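Local coordinates for protein Ceg4 (Legionella pneumophila subsp. pneumophila, PDB 6AOK) that acts as a HAD-like phosphotyrosine phosphatase that dampens activation of eukaryotic MAPK pathways, this chain being its magnesium-binding N-terminal part, at residues Ala69-Tyr74 against Phe123-Phe128; Ser150-Pro155 against Arg177-Lys182; Glu157-Val162 against Lys182-Glu187. One frame throughout, in Å; residues are numbered along the deposited sequence.

Contact 1. Residues Ala69-Tyr74 against Phe123-Phe128; sequences AKYGKY and FKYQGF
A very short hydrogen bond, 2.5 Å from Tyr125 OH to Gly72 O, joins the ends of two helices. The hydroxyl is the donor, and the carbonyl oxygen sits at the edge of the Tyr125 ring, near its plane. Gly72, with positive phi, is the first residue to leave helical geometry after helix 60-71. From helix 116-125, Tyr125 holds CG anti to its backbone N (chi1 170°), and the hydroxyl at the end of the ring is the part that reaches furthest into 69-74. Tyr71 meets the same hydroxyl, its CB only 3.1 Å from Tyr125 OH, while its own OH bonds to the carbonyl of Asp84.

Tyr74 carries the rest. Its CB lies over one face of the Tyr125 ring, offset toward the rim and 3.8 Å from Tyr125 CZ. Beyond it the two rings form an offset edge-to-face pair, the edge of Tyr74 toward the face of Tyr125, with centroids 5.5 Å apart and planes at 61°. A face of Tyr74 in turn rests on the backbone of 123-128: Gln126 CA stands 4.0 Å from the ring centroid in a CH-pi contact. Gln126 NE2 makes a weak bond of 3.2 Å to Tyr74 OH, and Gln126 OE1 accepts from Met89 N, which helps fix the amide. Gly127 is the C-prime residue of the Schellman motif that closes helix 116-125.

Helix 60-71 belongs to the region between strands 13-17 and 106-111, and is joined here to the helix that follows strand 106-111; the side chain of Gln126 is about 10 Å from that of the magnesium ligand Asp20. The junction rests chiefly on the short phenol-to-carbonyl bond and on ring packing, between neutral groups, with the amide contact a weak addition.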
loop_
_atom_site.group_PDB
_atom_site.type_symbol
_atom_site.label_atom_id
_atom_site.label_comp_id
_atom_site.label_asym_id
_atom_site.label_seq_id
_atom_site.Cartn_x
_atom_site.Cartn_y
_atom_site.Cartn_z
ATOM N N ALA A 69 -2.839 -17.049 14.209
ATOM C CA ALA A 69 -3.953 -17.819 14.780
ATOM C C ALA A 69 -5.121 -17.904 13.798
ATOM O O ALA A 69 -5.790 -18.943 13.683
ATOM C CB ALA A 69 -4.445 -17.186 16.082
ATOM N N LYS A 70 -5.341 -16.832 13.051
ATOM C CA LYS A 70 -6.448 -16.769 12.111
ATOM C C LYS A 70 -6.139 -17.534 10.832
ATOM O O LYS A 70 -6.976 -18.317 10.365
ATOM C CB LYS A 70 -6.787 -15.309 11.804
ATOM C CG LYS A 70 -8.015 -15.202 10.906
ATOM C CD LYS A 70 -8.466 -13.799 10.798
ATOM C CE LYS A 70 -9.664 -13.627 9.826
ATOM N NZ LYS A 70 -10.864 -14.450 10.169
ATOM N N TYR A 71 -4.949 -17.351 10.267
ATOM C CA TYR A 71 -4.629 -17.829 8.925
ATOM C C TYR A 71 -3.587 -18.931 8.899
ATOM O O TYR A 71 -3.304 -19.467 7.818
ATOM C CB TYR A 71 -4.133 -16.671 8.044
ATOM C CG TYR A 71 -5.136 -15.562 7.806
ATOM C CD1 TYR A 71 -4.943 -14.288 8.330
ATOM C CD2 TYR A 71 -6.265 -15.782 7.027
ATOM C CE1 TYR A 71 -5.825 -13.315 8.116
ATOM C CE2 TYR A 71 -7.177 -14.782 6.808
ATOM C CZ TYR A 71 -6.950 -13.547 7.350
ATOM O OH TYR A 71 -7.843 -12.516 7.146
ATOM N N GLY A 72 -3.005 -19.300 10.054
ATOM C CA GLY A 72 -1.876 -20.182 10.042
ATOM C C GLY A 72 -0.648 -19.431 9.587
ATOM O O GLY A 72 -0.686 -18.214 9.333
ATOM N N LYS A 73 0.455 -20.176 9.469
ATOM C CA LYS A 73 1.732 -19.595 9.080
ATOM C C LYS A 73 1.704 -19.229 7.617
ATOM O O LYS A 73 1.171 -19.967 6.794
ATOM C CB LYS A 73 2.886 -20.570 9.331
ATOM C CG LYS A 73 3.641 -20.375 10.646
ATOM C CD LYS A 73 2.817 -20.869 11.807
ATOM C CE LYS A 73 3.057 -20.064 13.080
ATOM N NZ LYS A 73 2.278 -20.570 14.290
ATOM N N TYR A 74 2.284 -18.083 7.284
ATOM C CA TYR A 74 2.359 -17.698 5.879
ATOM C C TYR A 74 3.569 -18.326 5.212
ATOM O O TYR A 74 4.455 -17.658 4.692
ATOM C CB TYR A 74 2.399 -16.195 5.732
ATOM C CG TYR A 74 2.048 -15.745 4.346
ATOM C CD1 TYR A 74 0.725 -15.692 3.930
ATOM C CD2 TYR A 74 3.031 -15.332 3.460
ATOM C CE1 TYR A 74 0.400 -15.288 2.680
ATOM C CE2 TYR A 74 2.705 -14.898 2.214
ATOM C CZ TYR A 74 1.394 -14.876 1.826
ATOM O OH TYR A 74 1.054 -14.443 0.558
ATOM N N PHE A 123 1.909 -6.554 5.979
ATOM C CA PHE A 123 3.140 -6.832 5.228
ATOM C C PHE A 123 4.035 -7.784 5.991
ATOM O O PHE A 123 4.599 -8.716 5.420
ATOM C CB PHE A 123 3.902 -5.513 4.957
ATOM C CG PHE A 123 3.434 -4.782 3.715
ATOM C CD1 PHE A 123 2.365 -3.873 3.775
ATOM C CD2 PHE A 123 4.083 -4.984 2.511
ATOM C CE1 PHE A 123 1.934 -3.205 2.666
ATOM C CE2 PHE A 123 3.633 -4.333 1.335
ATOM C CZ PHE A 123 2.575 -3.437 1.406
ATOM N N LYS A 124 4.185 -7.566 7.288
ATOM C CA LYS A 124 5.040 -8.444 8.106
ATOM C C LYS A 124 4.516 -9.861 8.109
ATOM O O LYS A 124 5.287 -10.822 7.986
ATOM C CB LYS A 124 5.102 -7.910 9.543
ATOM C CG LYS A 124 5.930 -8.712 10.593
ATOM C CD LYS A 124 7.360 -8.854 10.156
ATOM C CE LYS A 124 8.001 -7.518 9.757
ATOM N NZ LYS A 124 9.338 -7.764 9.093
ATOM N N TYR A 125 3.208 -10.019 8.300
ATOM C CA TYR A 125 2.647 -11.363 8.301
ATOM C C TYR A 125 2.936 -12.042 6.973
ATOM O O TYR A 125 3.177 -13.275 6.911
ATOM C CB TYR A 125 1.138 -11.298 8.553
ATOM C CG TYR A 125 0.506 -12.651 8.324
ATOM C CD1 TYR A 125 0.825 -13.731 9.158
ATOM C CD2 TYR A 125 -0.372 -12.854 7.288
ATOM C CE1 TYR A 125 0.288 -14.991 8.936
ATOM C CE2 TYR A 125 -0.920 -14.103 7.062
ATOM C CZ TYR A 125 -0.575 -15.165 7.873
ATOM O OH TYR A 125 -1.094 -16.443 7.635
ATOM N N GLN A 126 2.903 -11.257 5.882
ATOM C CA GLN A 126 3.030 -11.854 4.554
ATOM C C GLN A 126 4.468 -11.903 4.054
ATOM O O GLN A 126 4.696 -12.113 2.859
ATOM C CB GLN A 126 2.082 -11.160 3.560
ATOM C CG GLN A 126 0.572 -11.425 3.960
ATOM C CD GLN A 126 -0.381 -11.048 2.866
ATOM O OE1 GLN A 126 -1.024 -9.992 2.915
ATOM N NE2 GLN A 126 -0.476 -11.895 1.852
ATOM N N GLY A 127 5.428 -11.838 4.943
ATOM C CA GLY A 127 6.767 -12.271 4.611
ATOM C C GLY A 127 7.696 -11.141 4.285
ATOM O O GLY A 127 8.786 -11.393 3.781
ATOM N N PHE A 128 7.274 -9.904 4.495
ATOM C CA PHE A 128 8.141 -8.773 4.222
ATOM C C PHE A 128 9.105 -8.490 5.369
ATOM O O PHE A 128 8.742 -8.561 6.537
ATOM C CB PHE A 128 7.270 -7.554 3.909
ATOM C CG PHE A 128 6.688 -7.623 2.540
ATOM C CD1 PHE A 128 5.543 -8.352 2.311
ATOM C CD2 PHE A 128 7.348 -7.056 1.458
ATOM C CE1 PHE A 128 4.981 -8.425 1.029
ATOM C CE2 PHE A 128 6.818 -7.137 0.169
ATOM C CZ PHE A 128 5.632 -7.806 -0.046
#

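Contact 2. Residues Ser150-Pro155 against Arg177-Lys182; sequences SRLNHP and RAVKGK
Lys182 NZ is gripped by two oxygens, Gly181 O at 3.3 Å from Lys182 NZ and the side-chain oxygen OD1 of Asn149, while the aliphatic part of the same side chain packs on Leu152. The donor stands well above the carbonyl plane of Gly181. The lysine chain folds back to reach it: chi2 of -71° turns CD, and a second bend at chi4 sets NZ. Lower down the chain, Lys182 CG comes within 3.7 Å of Leu152 CB, and Lys182 CB and CG both lie close to Leu152 CD1. Asn153 touches loosely, with its CB 4.4 Å from Lys182 CE.

The two segments are the last turns of helices 144-153 and 169-180 with the residues that follow them. These helices flank strand 161-165 in sequence and pack side by side against the parallel sheet of the Rossmann-like HAD core, so Leu152 has neighbours in both directions: Ile14 and Phe16 of strand 13-17 beneath it, and helix 169-180 beside it.

Toward that helix, Leu152 CD1 is anti to CA (chi2 177°) and reaches Val179 at two points, 3.7 Å from Val179 CA and 3.8 Å from Val179 CG2. This one methyl therefore lies against the backbone and a branch of Val179 as well as the base of the Lys182 chain, and the two apolar side chains of Leu152 and Val179 meet obliquely. No hydrogen bond crosses between the segments. Leu152 and Val179 both also touch Tyr184, in the loop that follows.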
loop_
_atom_site.group_PDB
_atom_site.type_symbol
_atom_site.label_atom_id
_atom_site.label_comp_id
_atom_site.label_asym_id
_atom_site.label_seq_id
_atom_site.Cartn_x
_atom_site.Cartn_y
_atom_site.Cartn_z
ATOM N N SER A 150 0.942 17.233 -0.687
ATOM C CA SER A 150 2.076 17.540 0.181
ATOM C C SER A 150 3.276 16.642 -0.132
ATOM O O SER A 150 4.422 17.096 -0.163
ATOM C CB SER A 150 1.653 17.379 1.645
ATOM O OG SER A 150 0.818 18.442 2.055
ATOM N N ARG A 151 3.034 15.363 -0.356
ATOM C CA ARG A 151 4.127 14.446 -0.663
ATOM C C ARG A 151 4.821 14.808 -1.982
ATOM O O ARG A 151 6.061 14.811 -2.064
ATOM C CB ARG A 151 3.568 13.032 -0.707
ATOM C CG ARG A 151 4.636 11.999 -0.999
ATOM C CD ARG A 151 5.635 11.950 0.159
ATOM N NE ARG A 151 6.470 10.765 -0.012
ATOM C CZ ARG A 151 7.769 10.732 0.222
ATOM N NH1 ARG A 151 8.396 11.841 0.580
ATOM N NH2 ARG A 151 8.420 9.585 0.094
ATOM N N LEU A 152 4.059 15.159 -3.017
ATOM C CA LEU A 152 4.697 15.507 -4.296
ATOM C C LEU A 152 5.416 16.856 -4.240
ATOM O O LEU A 152 6.255 17.154 -5.106
ATOM C CB LEU A 152 3.661 15.516 -5.419
ATOM C CG LEU A 152 3.240 14.170 -6.011
ATOM C CD1 LEU A 152 2.125 14.385 -7.069
ATOM C CD2 LEU A 152 4.458 13.489 -6.643
ATOM N N ASN A 153 5.093 17.685 -3.253
ATOM C CA ASN A 153 5.841 18.909 -3.023
ATOM C C ASN A 153 7.210 18.628 -2.420
ATOM O O ASN A 153 8.072 19.496 -2.498
ATOM C CB ASN A 153 5.053 19.849 -2.074
ATOM C CG ASN A 153 5.663 21.261 -1.984
ATOM O OD1 ASN A 153 5.935 21.908 -3.007
ATOM N ND2 ASN A 153 5.914 21.721 -0.753
ATOM N N HIS A 154 7.405 17.464 -1.781
ATOM C CA HIS A 154 8.681 17.174 -1.125
ATOM C C HIS A 154 9.801 17.176 -2.150
ATOM O O HIS A 154 9.595 16.793 -3.306
ATOM C CB HIS A 154 8.666 15.831 -0.413
ATOM C CG HIS A 154 7.735 15.802 0.753
ATOM N ND1 HIS A 154 7.246 14.629 1.288
ATOM C CD2 HIS A 154 7.196 16.816 1.481
ATOM C CE1 HIS A 154 6.416 14.925 2.285
ATOM N NE2 HIS A 154 6.385 16.245 2.434
ATOM N N PRO A 155 10.998 17.604 -1.751
ATOM C CA PRO A 155 12.056 17.811 -2.755
ATOM C C PRO A 155 12.600 16.496 -3.299
ATOM O O PRO A 155 13.799 16.377 -3.548
ATOM C CB PRO A 155 13.123 18.612 -1.993
ATOM C CG PRO A 155 12.929 18.227 -0.552
ATOM C CD PRO A 155 11.428 17.988 -0.387
ATOM N N ARG A 177 -6.220 14.508 -9.137
ATOM C CA ARG A 177 -6.189 15.977 -9.099
ATOM C C ARG A 177 -4.858 16.501 -8.549
ATOM O O ARG A 177 -4.278 17.461 -9.081
ATOM C CB ARG A 177 -7.351 16.470 -8.220
ATOM C CG ARG A 177 -7.949 17.790 -8.602
ATOM C CD ARG A 177 -9.508 17.738 -8.520
ATOM N NE ARG A 177 -9.973 17.058 -7.306
ATOM C CZ ARG A 177 -10.989 16.185 -7.273
ATOM N NH1 ARG A 177 -11.659 15.882 -8.387
ATOM N NH2 ARG A 177 -11.334 15.602 -6.139
ATOM N N ALA A 178 -4.373 15.890 -7.461
ATOM C CA ALA A 178 -3.127 16.302 -6.827
ATOM C C ALA A 178 -1.935 16.061 -7.747
ATOM O O ALA A 178 -1.027 16.898 -7.855
ATOM C CB ALA A 178 -2.961 15.548 -5.499
ATOM N N VAL A 179 -1.948 14.931 -8.450
ATOM C CA VAL A 179 -0.838 14.595 -9.334
ATOM C C VAL A 179 -0.815 15.544 -10.533
ATOM O O VAL A 179 0.247 16.016 -10.933
ATOM C CB VAL A 179 -0.940 13.118 -9.762
ATOM C CG1 VAL A 179 0.057 12.816 -10.904
ATOM C CG2 VAL A 179 -0.638 12.190 -8.576
ATOM N N LYS A 180 -1.980 15.814 -11.142
ATOM C CA LYS A 180 -2.009 16.758 -12.252
ATOM C C LYS A 180 -1.667 18.167 -11.779
ATOM O O LYS A 180 -1.049 18.923 -12.512
ATOM C CB LYS A 180 -3.371 16.738 -12.940
ATOM C CG LYS A 180 -3.677 15.464 -13.713
ATOM C CD LYS A 180 -5.091 15.562 -14.303
ATOM C CE LYS A 180 -5.505 14.285 -14.982
ATOM N NZ LYS A 180 -4.714 14.010 -16.213
ATOM N N GLY A 181 -2.025 18.509 -10.547
ATOM C CA GLY A 181 -1.656 19.820 -10.009
ATOM C C GLY A 181 -0.195 19.943 -9.645
ATOM O O GLY A 181 0.234 20.990 -9.132
ATOM N N LYS A 182 0.576 18.873 -9.853
ATOM C CA LYS A 182 2.026 18.942 -9.711
ATOM C C LYS A 182 2.738 18.768 -11.056
ATOM O O LYS A 182 3.945 18.491 -11.100
ATOM C CB LYS A 182 2.501 17.918 -8.691
ATOM C CG LYS A 182 2.136 18.307 -7.250
ATOM C CD LYS A 182 2.987 19.531 -6.763
ATOM C CE LYS A 182 2.351 20.262 -5.550
ATOM N NZ LYS A 182 1.196 21.135 -6.019
#

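Contact 3. Residues Glu157-Val162 against Lys182-Glu187; sequences ERANRV and KGYNEE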
loop_
_atom_site.group_PDB
_atom_site.type_symbol
_atom_site.label_atom_id
_atom_site.label_comp_id
_atom_site.label_asym_id
_atom_site.label_seq_id
_atom_site.Cartn_x
_atom_site.Cartn_y
_atom_site.Cartn_z
ATOM N N GLU A 157 12.983 13.654 -6.396
ATOM C CA GLU A 157 13.173 13.801 -7.837
ATOM C C GLU A 157 11.885 13.519 -8.609
ATOM O O GLU A 157 11.140 12.661 -8.221
ATOM C CB GLU A 157 14.218 12.865 -8.379
ATOM C CG GLU A 157 15.170 12.360 -7.337
ATOM C CD GLU A 157 16.579 12.510 -7.776
ATOM O OE1 GLU A 157 16.795 13.074 -8.860
ATOM O OE2 GLU A 157 17.466 12.069 -7.033
ATOM N N ARG A 158 11.704 14.231 -9.705
ATOM C CA ARG A 158 10.524 14.118 -10.558
ATOM C C ARG A 158 10.422 12.728 -11.182
ATOM O O ARG A 158 11.418 12.137 -11.611
ATOM C CB ARG A 158 10.599 15.195 -11.646
ATOM C CG ARG A 158 9.708 15.000 -12.841
ATOM C CD ARG A 158 9.280 16.359 -13.360
ATOM N NE ARG A 158 8.435 17.022 -12.380
ATOM C CZ ARG A 158 7.119 17.143 -12.502
ATOM N NH1 ARG A 158 6.507 16.685 -13.586
ATOM N NH2 ARG A 158 6.417 17.744 -11.553
ATOM N N ALA A 159 9.210 12.206 -11.218
ATOM C CA ALA A 159 8.985 10.863 -11.730
ATOM C C ALA A 159 8.921 10.873 -13.258
ATOM O O ALA A 159 8.465 11.844 -13.877
ATOM C CB ALA A 159 7.662 10.297 -11.179
ATOM N N ASN A 160 9.410 9.799 -13.863
ATOM C CA ASN A 160 9.033 9.503 -15.238
ATOM C C ASN A 160 7.640 8.878 -15.298
ATOM O O ASN A 160 6.923 9.038 -16.289
ATOM C CB ASN A 160 10.082 8.575 -15.884
ATOM C CG ASN A 160 11.474 9.186 -15.889
ATOM O OD1 ASN A 160 12.234 9.087 -14.916
ATOM N ND2 ASN A 160 11.807 9.849 -16.982
ATOM N N ARG A 161 7.206 8.243 -14.221
ATOM C CA ARG A 161 5.900 7.609 -14.180
ATOM C C ARG A 161 5.328 7.725 -12.780
ATOM O O ARG A 161 6.045 7.493 -11.803
ATOM C CB ARG A 161 6.013 6.138 -14.577
ATOM C CG ARG A 161 4.690 5.478 -14.845
ATOM C CD ARG A 161 4.758 4.654 -16.141
ATOM N NE ARG A 161 5.620 5.205 -17.185
ATOM C CZ ARG A 161 5.390 6.341 -17.831
ATOM N NH1 ARG A 161 4.343 7.078 -17.497
ATOM N NH2 ARG A 161 6.220 6.753 -18.780
ATOM N N VAL A 162 4.047 8.078 -12.687
ATOM C CA VAL A 162 3.340 8.116 -11.409
ATOM C C VAL A 162 2.183 7.152 -11.520
ATOM O O VAL A 162 1.345 7.307 -12.417
ATOM C CB VAL A 162 2.830 9.531 -11.064
ATOM C CG1 VAL A 162 2.083 9.509 -9.709
ATOM C CG2 VAL A 162 4.012 10.590 -11.118
ATOM N N LYS A 182 0.576 18.873 -9.853
ATOM C CA LYS A 182 2.026 18.942 -9.711
ATOM C C LYS A 182 2.738 18.768 -11.056
ATOM O O LYS A 182 3.945 18.491 -11.100
ATOM C CB LYS A 182 2.501 17.918 -8.691
ATOM C CG LYS A 182 2.136 18.307 -7.250
ATOM C CD LYS A 182 2.987 19.531 -6.763
ATOM C CE LYS A 182 2.351 20.262 -5.550
ATOM N NZ LYS A 182 1.196 21.135 -6.019
ATOM N N GLY A 183 2.029 19.003 -12.163
ATOM C CA GLY A 183 2.667 19.095 -13.456
ATOM C C GLY A 183 2.775 17.806 -14.241
ATOM O O GLY A 183 3.286 17.828 -15.342
ATOM N N TYR A 184 2.293 16.689 -13.732
ATOM C CA TYR A 184 2.357 15.450 -14.491
ATOM C C TYR A 184 1.209 15.377 -15.487
ATOM O O TYR A 184 0.085 15.774 -15.179
ATOM C CB TYR A 184 2.279 14.259 -13.524
ATOM C CG TYR A 184 3.535 14.162 -12.644
ATOM C CD1 TYR A 184 4.684 13.571 -13.128
ATOM C CD2 TYR A 184 3.559 14.702 -11.358
ATOM C CE1 TYR A 184 5.818 13.492 -12.362
ATOM C CE2 TYR A 184 4.702 14.627 -10.584
ATOM C CZ TYR A 184 5.830 14.020 -11.107
ATOM O OH TYR A 184 6.995 13.951 -10.378
ATOM N N ASN A 185 1.505 14.842 -16.671
ATOM C CA ASN A 185 0.560 14.717 -17.770
ATOM C C ASN A 185 0.276 13.249 -18.067
ATOM O O ASN A 185 0.911 12.337 -17.519
ATOM C CB ASN A 185 1.079 15.430 -19.023
ATOM C CG ASN A 185 2.502 15.068 -19.357
ATOM O OD1 ASN A 185 2.933 13.925 -19.162
ATOM N ND2 ASN A 185 3.243 16.031 -19.881
ATOM N N GLU A 186 -0.681 13.040 -18.983
ATOM C CA GLU A 186 -1.344 11.747 -19.104
ATOM C C GLU A 186 -0.376 10.602 -19.342
ATOM O O GLU A 186 -0.535 9.540 -18.757
ATOM C CB GLU A 186 -2.373 11.816 -20.223
ATOM C CG GLU A 186 -3.075 10.535 -20.456
ATOM C CD GLU A 186 -3.781 10.544 -21.782
ATOM O OE1 GLU A 186 -3.264 11.193 -22.764
ATOM O OE2 GLU A 186 -4.839 9.877 -21.809
ATOM N N GLU A 187 0.635 10.794 -20.178
ATOM C CA GLU A 187 1.568 9.731 -20.455
ATOM C C GLU A 187 2.500 9.451 -19.307
ATOM O O GLU A 187 3.170 8.491 -19.283
ATOM C CB GLU A 187 2.389 9.958 -21.731
ATOM C CG GLU A 187 3.601 10.868 -21.650
ATOM C CD GLU A 187 3.338 12.230 -22.275
ATOM O OE1 GLU A 187 4.278 12.863 -22.789
ATOM O OE2 GLU A 187 2.179 12.684 -22.289
#
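Arg161 and Glu187 lie 7.9 Å apart at their CA atoms, and Val162 and Tyr184 8.0 Å, too far for backbone pairing between them. Strand 161-165, helix 169-180 and strand 189-192 form a beta-alpha-beta crossover of the HAD core's parallel sheet; the loop 182-187 links its helix to its second strand.

Side chains bridge the gap, and Tyr184 is sandwiched. Over one face, Val162 CG2 sits above the centre of its ring, 3.6 Å from the centroid. Arg158 keeps CG anti to its backbone N (chi1 163°), then bends at chi2 and chi3 before its guanidinium lies flat on the opposite face, Arg158 CZ 4.0 Å from the centroid and planes at 11°, a stacked cation-pi pair. Tyr184 OH accepts from Ala159 N over 2.9 Å, almost straight at 173°. Arg158 NH2 donates 2.6 Å to Lys182 O, nearly head-on. Arg161 NH1 reaches Glu187 O at 2.6 Å, less certainly since Arg161 has two conformers; Arg190 NH1 approaches that carbonyl weakly.

The charge of Arg158 is probably eased by carbonyl and ring, fastening the loop to the start of strand 161-165 and the residues leading into it.

How the contacts relate
From the N terminus, the chain leaves strand 13-17 and passes through helix 60-71 before contact 1 closes a 48-residue loop at the end of helix 116-125, a loop that includes helix 91-100 and strand 106-111. Contacts 2 and 3 follow in series on the opposite side of the chain's centre, about 34 and 35 Å from contact 1 between centres. These two cross, sharing Lys182: contact 2 closes a loop of 21 residues, joining helices 144-153 and 169-180, and contact 3 one of 19, tying 182-187 to the start of strand 161-165 and the residues before it. They touch, with centres about 10 Å apart, near the N-terminal end of that strand.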